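Aromatic-amino-acid:2-oxoglutarate transaminase (PDB 6HND) probably catalyses the pyridoxal-phosphate-dependent transfer of an amino group from aromatic amino acids to 2-oxo acids such as 2-oxoglutarate. Local coordinates at residues 441-446 / 511-516; 457-462 / 469-474. All coordinates share one frame; numbering follows the deposited sequence.

Interaction 1. Residues 441-446 / 511-516; sequences FKINLP and DAVYEF
Phe441, Ile443 and Leu445 meet Val513 and Phe516 where the C-terminal helix 499-518 packs against the antiparallel four-stranded sheet of the small domain of this fold-type-I aminotransferase. The backbones stay well separated: the nearest CA pair, Ile443 and Val513, is 8.2 Å apart, so side chains alone bridge the gap, and they bury 149 Å² in all. Two apolar contacts converge on one methyl group of Val513. Phe441 carries its CG anti to the backbone N (chi1 -175°), which sends the ring out from the strand to meet Val513 edge-on; CE2 comes within 3.9 Å of Val513 CG2, and that methyl lies in the ring plane. Ile443 CD1 reaches the same Val513 CG2 at 4.3 Å. Val428 of the adjacent strand also touches Phe441, Ile443 and Val513, adding a residue of that neighbouring strand to the apolar cluster.

No hydrogen bond joins the segments; the polar bonds instead shape each one separately. On the strand side, an inverse gamma turn centred on Asn444 ends the run, its Leu445 N to Ile443 O bond being weak, while Asn487 ND2 also donates to Ile443 O. On the helix side, Phe516 N bonds to Ala512 O in the regular helical pattern.

Beyond the turn the third apolar contact forms: Leu445 CD2 lies 4.3 Å from Phe516 CE2, at the ring edge and near its plane.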
ATOM      1  N   PHE B 441      -5.301   8.842  31.979  1.00 36.91           N
ATOM      2  CA  PHE B 441      -5.197   9.936  32.976  1.00 37.21           C
ATOM      3  C   PHE B 441      -6.619  10.394  33.268  1.00 36.12           C
ATOM      4  O   PHE B 441      -7.213  11.090  32.418  1.00 36.73           O
ATOM      5  CB  PHE B 441      -4.319  11.057  32.426  1.00 34.66           C
ATOM      6  CG  PHE B 441      -4.034  12.184  33.377  1.00 35.58           C
ATOM      7  CD1 PHE B 441      -3.130  12.024  34.409  1.00 37.38           C
ATOM      8  CD2 PHE B 441      -4.604  13.433  33.190  1.00 36.63           C
ATOM      9  CE1 PHE B 441      -2.830  13.079  35.261  1.00 39.53           C
ATOM     10  CE2 PHE B 441      -4.327  14.479  34.055  1.00 37.60           C
ATOM     11  CZ  PHE B 441      -3.414  14.308  35.067  1.00 39.71           C
ATOM     12  N   LYS B 442      -7.130   9.974  34.418  1.00 36.72           N
ATOM     13  CA  LYS B 442      -8.515  10.215  34.870  1.00 39.46           C
ATOM     14  C   LYS B 442      -8.615  11.597  35.509  1.00 39.72           C
ATOM     15  O   LYS B 442      -7.685  12.031  36.211  1.00 35.77           O
ATOM     16  CB  LYS B 442      -8.933   9.093  35.820  1.00 45.72           C
ATOM     17  CG  LYS B 442      -9.131   7.746  35.134  1.00 51.19           C
ATOM     18  CD  LYS B 442      -9.931   6.753  35.935  1.00 58.87           C
ATOM     19  CE  LYS B 442      -9.050   5.882  36.804  1.00 64.04           C
ATOM     20  NZ  LYS B 442      -9.741   4.629  37.187  1.00 67.49           N
ATOM     21  N   ILE B 443      -9.718  12.268  35.221  1.00 39.09           N
ATOM     22  CA  ILE B 443     -10.117  13.567  35.809  1.00 37.51           C
ATOM     23  C   ILE B 443     -11.342  13.292  36.680  1.00 38.14           C
ATOM     24  O   ILE B 443     -12.407  12.951  36.090  1.00 36.68           O
ATOM     25  CB  ILE B 443     -10.442  14.569  34.686  1.00 37.02           C
ATOM     26  CG1 ILE B 443      -9.357  14.616  33.606  1.00 36.84           C
ATOM     27  CG2 ILE B 443     -10.744  15.931  35.291  1.00 38.00           C
ATOM     28  CD1 ILE B 443      -7.951  14.867  34.118  1.00 38.51           C
ATOM     29  N   ASN B 444     -11.187  13.422  38.001  1.00 38.03           N
ATOM     30  CA  ASN B 444     -12.252  13.193  39.015  1.00 42.88           C
ATOM     31  C   ASN B 444     -13.161  14.439  39.035  1.00 42.36           C
ATOM     32  O   ASN B 444     -13.261  15.128  40.084  1.00 36.01           O
ATOM     33  CB  ASN B 444     -11.662  12.729  40.364  1.00 41.70           C
ATOM     34  CG  ASN B 444     -10.888  11.418  40.231  1.00 53.19           C
ATOM     35  OD1 ASN B 444     -11.224  10.561  39.394  1.00 52.10           O
ATOM     36  ND2 ASN B 444      -9.846  11.222  41.039  1.00 40.96           N
ATOM     37  N   LEU B 445     -13.875  14.680  37.933  1.00 39.72           N
ATOM     38  CA  LEU B 445     -14.954  15.707  37.916  1.00 43.31           C
ATOM     39  C   LEU B 445     -16.038  15.271  38.898  1.00 41.92           C
ATOM     40  O   LEU B 445     -16.279  14.082  39.048  1.00 37.50           O
ATOM     41  CB  LEU B 445     -15.540  15.872  36.507  1.00 39.22           C
ATOM     42  CG  LEU B 445     -14.555  16.344  35.450  1.00 37.47           C
ATOM     43  CD1 LEU B 445     -15.137  16.178  34.071  1.00 44.06           C
ATOM     44  CD2 LEU B 445     -14.141  17.770  35.693  1.00 39.93           C
ATOM     45  N   PRO B 446     -16.733  16.206  39.582  1.00 44.51           N
ATOM     46  CA  PRO B 446     -17.980  15.868  40.271  1.00 43.26           C
ATOM     47  C   PRO B 446     -18.935  15.105  39.338  1.00 39.17           C
ATOM     48  O   PRO B 446     -19.061  15.437  38.174  1.00 40.87           O
ATOM     49  CB  PRO B 446     -18.581  17.211  40.707  1.00 41.59           C
ATOM     50  CG  PRO B 446     -17.419  18.193  40.684  1.00 43.90           C
ATOM     51  CD  PRO B 446     -16.362  17.617  39.740  1.00 46.12           C
ATOM     52  N   ASP B 511      -0.349  20.831  36.733  1.00 42.17           N
ATOM     53  CA  ASP B 511      -0.486  22.284  37.034  1.00 39.69           C
ATOM     54  C   ASP B 511      -1.785  22.799  36.396  1.00 41.07           C
ATOM     55  O   ASP B 511      -2.576  23.488  37.068  1.00 44.85           O
ATOM     56  CB  ASP B 511       0.672  23.107  36.469  1.00 38.99           C
ATOM     57  CG  ASP B 511       2.023  23.020  37.171  1.00 41.21           C
ATOM     58  OD1 ASP B 511       2.114  22.451  38.295  1.00 39.30           O
ATOM     59  OD2 ASP B 511       2.996  23.536  36.566  1.00 43.41           O
ATOM     60  N   ALA B 512      -2.004  22.485  35.124  1.00 41.80           N
ATOM     61  CA  ALA B 512      -3.215  22.907  34.386  1.00 42.58           C
ATOM     62  C   ALA B 512      -4.483  22.334  35.049  1.00 42.67           C
ATOM     63  O   ALA B 512      -5.462  23.077  35.170  1.00 38.05           O
ATOM     64  CB  ALA B 512      -3.090  22.479  32.948  1.00 46.36           C
ATOM     65  N   VAL B 513      -4.481  21.058  35.468  1.00 43.67           N
ATOM     66  CA  VAL B 513      -5.682  20.425  36.091  1.00 40.32           C
ATOM     67  C   VAL B 513      -5.916  21.084  37.449  1.00 40.67           C
ATOM     68  O   VAL B 513      -7.090  21.427  37.752  1.00 37.23           O
ATOM     69  CB  VAL B 513      -5.602  18.891  36.222  1.00 42.96           C
ATOM     70  CG1 VAL B 513      -6.896  18.360  36.821  1.00 44.69           C
ATOM     71  CG2 VAL B 513      -5.321  18.178  34.902  1.00 43.48           C
ATOM     72  N   TYR B 514      -4.848  21.251  38.229  1.00 43.95           N
ATOM     73  CA  TYR B 514      -4.866  21.931  39.547  1.00 45.39           C
ATOM     74  C   TYR B 514      -5.528  23.308  39.423  1.00 43.84           C
ATOM     75  O   TYR B 514      -6.466  23.582  40.190  1.00 41.36           O
ATOM     76  CB  TYR B 514      -3.468  22.127  40.133  1.00 48.12           C
ATOM     77  CG  TYR B 514      -3.542  22.701  41.526  1.00 49.88           C
ATOM     78  CD1 TYR B 514      -3.932  21.899  42.584  1.00 49.42           C
ATOM     79  CD2 TYR B 514      -3.308  24.048  41.779  1.00 53.38           C
ATOM     80  CE1 TYR B 514      -4.058  22.406  43.865  1.00 55.45           C
ATOM     81  CE2 TYR B 514      -3.431  24.572  43.060  1.00 58.19           C
ATOM     82  CZ  TYR B 514      -3.810  23.748  44.110  1.00 56.24           C
ATOM     83  OH  TYR B 514      -3.961  24.203  45.390  1.00 53.63           O
ATOM     84  N   GLU B 515      -5.058  24.148  38.498  1.00 42.50           N
ATOM     85  CA  GLU B 515      -5.623  25.507  38.332  1.00 44.78           C
ATOM     86  C   GLU B 515      -7.091  25.358  37.961  1.00 43.12           C
ATOM     87  O   GLU B 515      -7.920  26.102  38.508  1.00 48.76           O
ATOM     88  CB  GLU B 515      -4.886  26.341  37.288  1.00 52.43           C
ATOM     89  CG  GLU B 515      -5.135  27.846  37.438  1.00 54.77           C
ATOM     90  CD  GLU B 515      -5.037  28.650  36.143  1.00 58.27           C
ATOM     91  OE1 GLU B 515      -6.097  29.165  35.669  1.00 54.21           O
ATOM     92  OE2 GLU B 515      -3.911  28.751  35.589  1.00 52.15           O
ATOM     93  N   PHE B 516      -7.416  24.417  37.084  1.00 41.68           N
ATOM     94  CA  PHE B 516      -8.790  24.287  36.534  1.00 43.10           C
ATOM     95  C   PHE B 516      -9.742  23.973  37.691  1.00 43.07           C
ATOM     96  O   PHE B 516     -10.815  24.627  37.780  1.00 44.11           O
ATOM     97  CB  PHE B 516      -8.819  23.268  35.397  1.00 43.24           C
ATOM     98  CG  PHE B 516     -10.193  22.904  34.907  1.00 41.01           C
ATOM     99  CD1 PHE B 516     -10.864  23.717  34.014  1.00 46.61           C
ATOM    100  CD2 PHE B 516     -10.782  21.721  35.291  1.00 40.84           C
ATOM    101  CE1 PHE B 516     -12.123  23.377  33.552  1.00 47.60           C
ATOM    102  CE2 PHE B 516     -12.038  21.376  34.829  1.00 45.13           C
ATOM    103  CZ  PHE B 516     -12.712  22.206  33.966  1.00 46.70           C
TER

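Interaction 2. Residues 457-462 / 469-474; sequences LLLWKL and VVPGYN
Lys461 NZ is held by a salt bridge to Glu515 OE1 and a hydrogen bond to Phe523 O, and Lys461 also makes a cation-pi contact with the Phe523 ring, while its helix neighbours Leu459 and Leu462 turn toward Val469, Pro471 and Tyr473. Across this second interface no hydrogen bond is found, and 182 Å² is buried, mostly by apolar contact.

Leu459 is the centre of it. CG anti to the backbone N (chi1 -172°) carries the branch across the gap; of its two methyls, CD1 runs alongside Val469, 4.0 Å from CG2, whereas CD2 approaches Pro471 CG at 4.1 Å. The same CD2 meets Tyr473 OH at 3.6 Å, a carbon-to-hydroxyl contact. The phenol is brought back over its own segment, since Tyr473 CG sits between the backbone N and the carbonyl carbon (chi1 55°), and Pro471 CB lies over one ring face, offset toward the rim.

Packing is tight at Leu462: its CD1 and Val469 CG2 are only 3.4 Å apart, the two side chains crossing at about a right angle. Val469 also packs on Leu41 of the second subunit.

The arrangement is that of a helix, 451-465, laid against the short strand 470-471, outermost in the small-domain antiparallel sheet as counted within this chain, and the 3-10 turn after it, in a fold-type-I aminotransferase.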
ATOM      1  N   LEU B 457     -13.330  22.253  28.124  1.00 42.67           N
ATOM      2  CA  LEU B 457     -12.842  23.469  28.811  1.00 43.06           C
ATOM      3  C   LEU B 457     -11.456  23.177  29.396  1.00 43.98           C
ATOM      4  O   LEU B 457     -10.552  24.008  29.202  1.00 41.88           O
ATOM      5  CB  LEU B 457     -13.863  23.850  29.888  1.00 43.30           C
ATOM      6  CG  LEU B 457     -13.900  25.329  30.260  1.00 44.88           C
ATOM      7  CD1 LEU B 457     -14.114  26.189  29.027  1.00 46.37           C
ATOM      8  CD2 LEU B 457     -14.968  25.596  31.305  1.00 45.26           C
ATOM      9  N   LEU B 458     -11.280  21.995  30.006  1.00 42.88           N
ATOM     10  CA  LEU B 458      -9.993  21.553  30.604  1.00 42.16           C
ATOM     11  C   LEU B 458      -8.956  21.374  29.492  1.00 40.63           C
ATOM     12  O   LEU B 458      -7.769  21.714  29.714  1.00 37.48           O
ATOM     13  CB  LEU B 458     -10.222  20.264  31.399  1.00 42.37           C
ATOM     14  CG  LEU B 458      -8.997  19.660  32.076  1.00 44.74           C
ATOM     15  CD1 LEU B 458      -8.222  20.702  32.870  1.00 46.82           C
ATOM     16  CD2 LEU B 458      -9.400  18.492  32.978  1.00 44.81           C
ATOM     17  N   LEU B 459      -9.376  20.891  28.318  1.00 39.01           N
ATOM     18  CA  LEU B 459      -8.438  20.690  27.184  1.00 40.14           C
ATOM     19  C   LEU B 459      -7.842  22.053  26.794  1.00 41.49           C
ATOM     20  O   LEU B 459      -6.597  22.148  26.702  1.00 36.59           O
ATOM     21  CB  LEU B 459      -9.154  20.030  26.003  1.00 40.22           C
ATOM     22  CG  LEU B 459      -8.238  19.611  24.848  1.00 43.53           C
ATOM     23  CD1 LEU B 459      -7.205  18.582  25.301  1.00 39.73           C
ATOM     24  CD2 LEU B 459      -9.046  19.081  23.659  1.00 44.44           C
ATOM     25  N   TRP B 460      -8.679  23.085  26.613  1.00 40.85           N
ATOM     26  CA  TRP B 460      -8.188  24.456  26.322  1.00 43.71           C
ATOM     27  C   TRP B 460      -7.137  24.858  27.370  1.00 45.21           C
ATOM     28  O   TRP B 460      -6.096  25.384  26.968  1.00 49.76           O
ATOM     29  CB  TRP B 460      -9.332  25.465  26.276  1.00 45.07           C
ATOM     30  CG  TRP B 460     -10.190  25.347  25.064  1.00 43.02           C
ATOM     31  CD1 TRP B 460     -11.509  24.990  25.013  1.00 40.30           C
ATOM     32  CD2 TRP B 460      -9.777  25.597  23.712  1.00 44.04           C
ATOM     33  NE1 TRP B 460     -11.943  25.016  23.717  1.00 41.46           N
ATOM     34  CE2 TRP B 460     -10.905  25.373  22.898  1.00 41.32           C
ATOM     35  CE3 TRP B 460      -8.573  25.981  23.117  1.00 42.59           C
ATOM     36  CZ2 TRP B 460     -10.850  25.519  21.513  1.00 47.29           C
ATOM     37  CZ3 TRP B 460      -8.518  26.114  21.749  1.00 44.71           C
ATOM     38  CH2 TRP B 460      -9.642  25.885  20.960  1.00 46.91           C
ATOM     39  N   LYS B 461      -7.382  24.581  28.657  1.00 44.65           N
ATOM     40  CA  LYS B 461      -6.446  24.904  29.771  1.00 44.67           C
ATOM     41  C   LYS B 461      -5.079  24.211  29.591  1.00 46.56           C
ATOM     42  O   LYS B 461      -4.033  24.864  29.803  1.00 46.52           O
ATOM     43  CB  LYS B 461      -7.059  24.492  31.111  1.00 43.90           C
ATOM     44  CG  LYS B 461      -6.433  25.175  32.310  1.00 50.33           C
ATOM     45  CD  LYS B 461      -6.376  26.686  32.141  1.00 52.22           C
ATOM     46  CE  LYS B 461      -6.351  27.431  33.444  1.00 54.91           C
ATOM     47  NZ  LYS B 461      -6.116  28.867  33.200  1.00 56.24           N
ATOM     48  N   LEU B 462      -5.077  22.920  29.256  1.00 45.72           N
ATOM     49  CA  LEU B 462      -3.830  22.145  29.015  1.00 49.07           C
ATOM     50  C   LEU B 462      -3.076  22.803  27.854  1.00 47.11           C
ATOM     51  O   LEU B 462      -1.854  23.029  27.995  1.00 44.22           O
ATOM     52  CB  LEU B 462      -4.147  20.681  28.671  1.00 50.41           C
ATOM     53  CG  LEU B 462      -4.876  19.846  29.725  1.00 47.80           C
ATOM     54  CD1 LEU B 462      -4.934  18.410  29.271  1.00 50.59           C
ATOM     55  CD2 LEU B 462      -4.209  19.915  31.069  1.00 48.18           C
ATOM     56  N   VAL B 469      -2.543  16.642  24.679  1.00 43.06           N
ATOM     57  CA  VAL B 469      -3.067  15.283  24.995  1.00 41.12           C
ATOM     58  C   VAL B 469      -4.273  15.006  24.097  1.00 42.50           C
ATOM     59  O   VAL B 469      -4.679  15.901  23.359  1.00 38.78           O
ATOM     60  CB  VAL B 469      -3.434  15.128  26.485  1.00 41.31           C
ATOM     61  CG1 VAL B 469      -2.227  15.343  27.370  1.00 40.89           C
ATOM     62  CG2 VAL B 469      -4.575  16.038  26.898  1.00 40.28           C
ATOM     63  N   VAL B 470      -4.790  13.772  24.150  1.00 42.75           N
ATOM     64  CA  VAL B 470      -5.985  13.316  23.394  1.00 37.02           C
ATOM     65  C   VAL B 470      -7.082  13.082  24.414  1.00 37.22           C
ATOM     66  O   VAL B 470      -6.903  12.258  25.293  1.00 43.28           O
ATOM     67  CB  VAL B 470      -5.683  12.053  22.578  1.00 34.33           C
ATOM     68  CG1 VAL B 470      -6.914  11.548  21.838  1.00 36.50           C
ATOM     69  CG2 VAL B 470      -4.567  12.312  21.594  1.00 36.09           C
ATOM     70  N   PRO B 471      -8.228  13.797  24.336  1.00 37.86           N
ATOM     71  CA  PRO B 471      -9.384  13.489  25.171  1.00 38.99           C
ATOM     72  C   PRO B 471     -10.042  12.173  24.726  1.00 39.30           C
ATOM     73  O   PRO B 471     -10.062  11.882  23.534  1.00 37.55           O
ATOM     74  CB  PRO B 471     -10.314  14.687  24.917  1.00 40.31           C
ATOM     75  CG  PRO B 471     -10.003  15.096  23.509  1.00 36.66           C
ATOM     76  CD  PRO B 471      -8.510  14.890  23.397  1.00 37.96           C
ATOM     77  N   GLY B 472     -10.549  11.409  25.689  1.00 42.42           N
ATOM     78  CA  GLY B 472     -11.178  10.097  25.454  1.00 39.95           C
ATOM     79  C   GLY B 472     -12.400  10.203  24.562  1.00 37.53           C
ATOM     80  O   GLY B 472     -12.654   9.251  23.805  1.00 35.64           O
ATOM     81  N   TYR B 473     -13.117  11.330  24.604  1.00 38.26           N
ATOM     82  CA  TYR B 473     -14.338  11.543  23.788  1.00 38.96           C
ATOM     83  C   TYR B 473     -13.971  11.525  22.292  1.00 35.56           C
ATOM     84  O   TYR B 473     -14.838  11.162  21.496  1.00 44.48           O
ATOM     85  CB  TYR B 473     -15.124  12.782  24.230  1.00 37.16           C
ATOM     86  CG  TYR B 473     -14.357  14.076  24.265  1.00 41.95           C
ATOM     87  CD1 TYR B 473     -13.992  14.729  23.095  1.00 41.88           C
ATOM     88  CD2 TYR B 473     -14.048  14.682  25.470  1.00 42.52           C
ATOM     89  CE1 TYR B 473     -13.296  15.925  23.125  1.00 44.27           C
ATOM     90  CE2 TYR B 473     -13.383  15.897  25.513  1.00 43.12           C
ATOM     91  CZ  TYR B 473     -13.010  16.518  24.340  1.00 42.21           C
ATOM     92  OH  TYR B 473     -12.328  17.694  24.391  1.00 48.81           O
ATOM     93  N   ASN B 474     -12.723  11.801  21.914  1.00 34.83           N
ATOM     94  CA  ASN B 474     -12.285  11.706  20.496  1.00 34.88           C
ATOM     95  C   ASN B 474     -12.055  10.245  20.077  1.00 38.91           C
ATOM     96  O   ASN B 474     -11.824  10.011  18.864  1.00 41.67           O
ATOM     97  CB  ASN B 474     -11.044  12.550  20.222  1.00 38.77           C
ATOM     98  CG  ASN B 474     -11.357  14.020  20.011  1.00 43.09           C
ATOM     99  OD1 ASN B 474     -12.522  14.426  19.964  1.00 42.49           O
ATOM    100  ND2 ASN B 474     -10.310  14.818  19.869  1.00 44.27           N
TER

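In the fold
Both contacts pack helices onto the same four-stranded antiparallel sheet, with centres 11 Å apart: interaction 1 brings helix 499-518 to strand 438-443, interaction 2 brings helix 451-465 to strand 470-471 and its flanks. Each is mostly buried and lacks hydrogen bonds between its segments, but aromatic ring edges carry much of the first, whereas leucine and valine branches, chiefly Leu459, carry the second, with Pro471 and the Tyr473 hydroxyl at its side. The two helices also touch directly, Phe516 packing on Leu458 and Ala512 on Leu462. No other chain touches the segments of interaction 1, whereas 457-462 and 469-474 also meet the second subunit, where Asp26 of that subunit is hydrogen-bonded to Trp460 NE1.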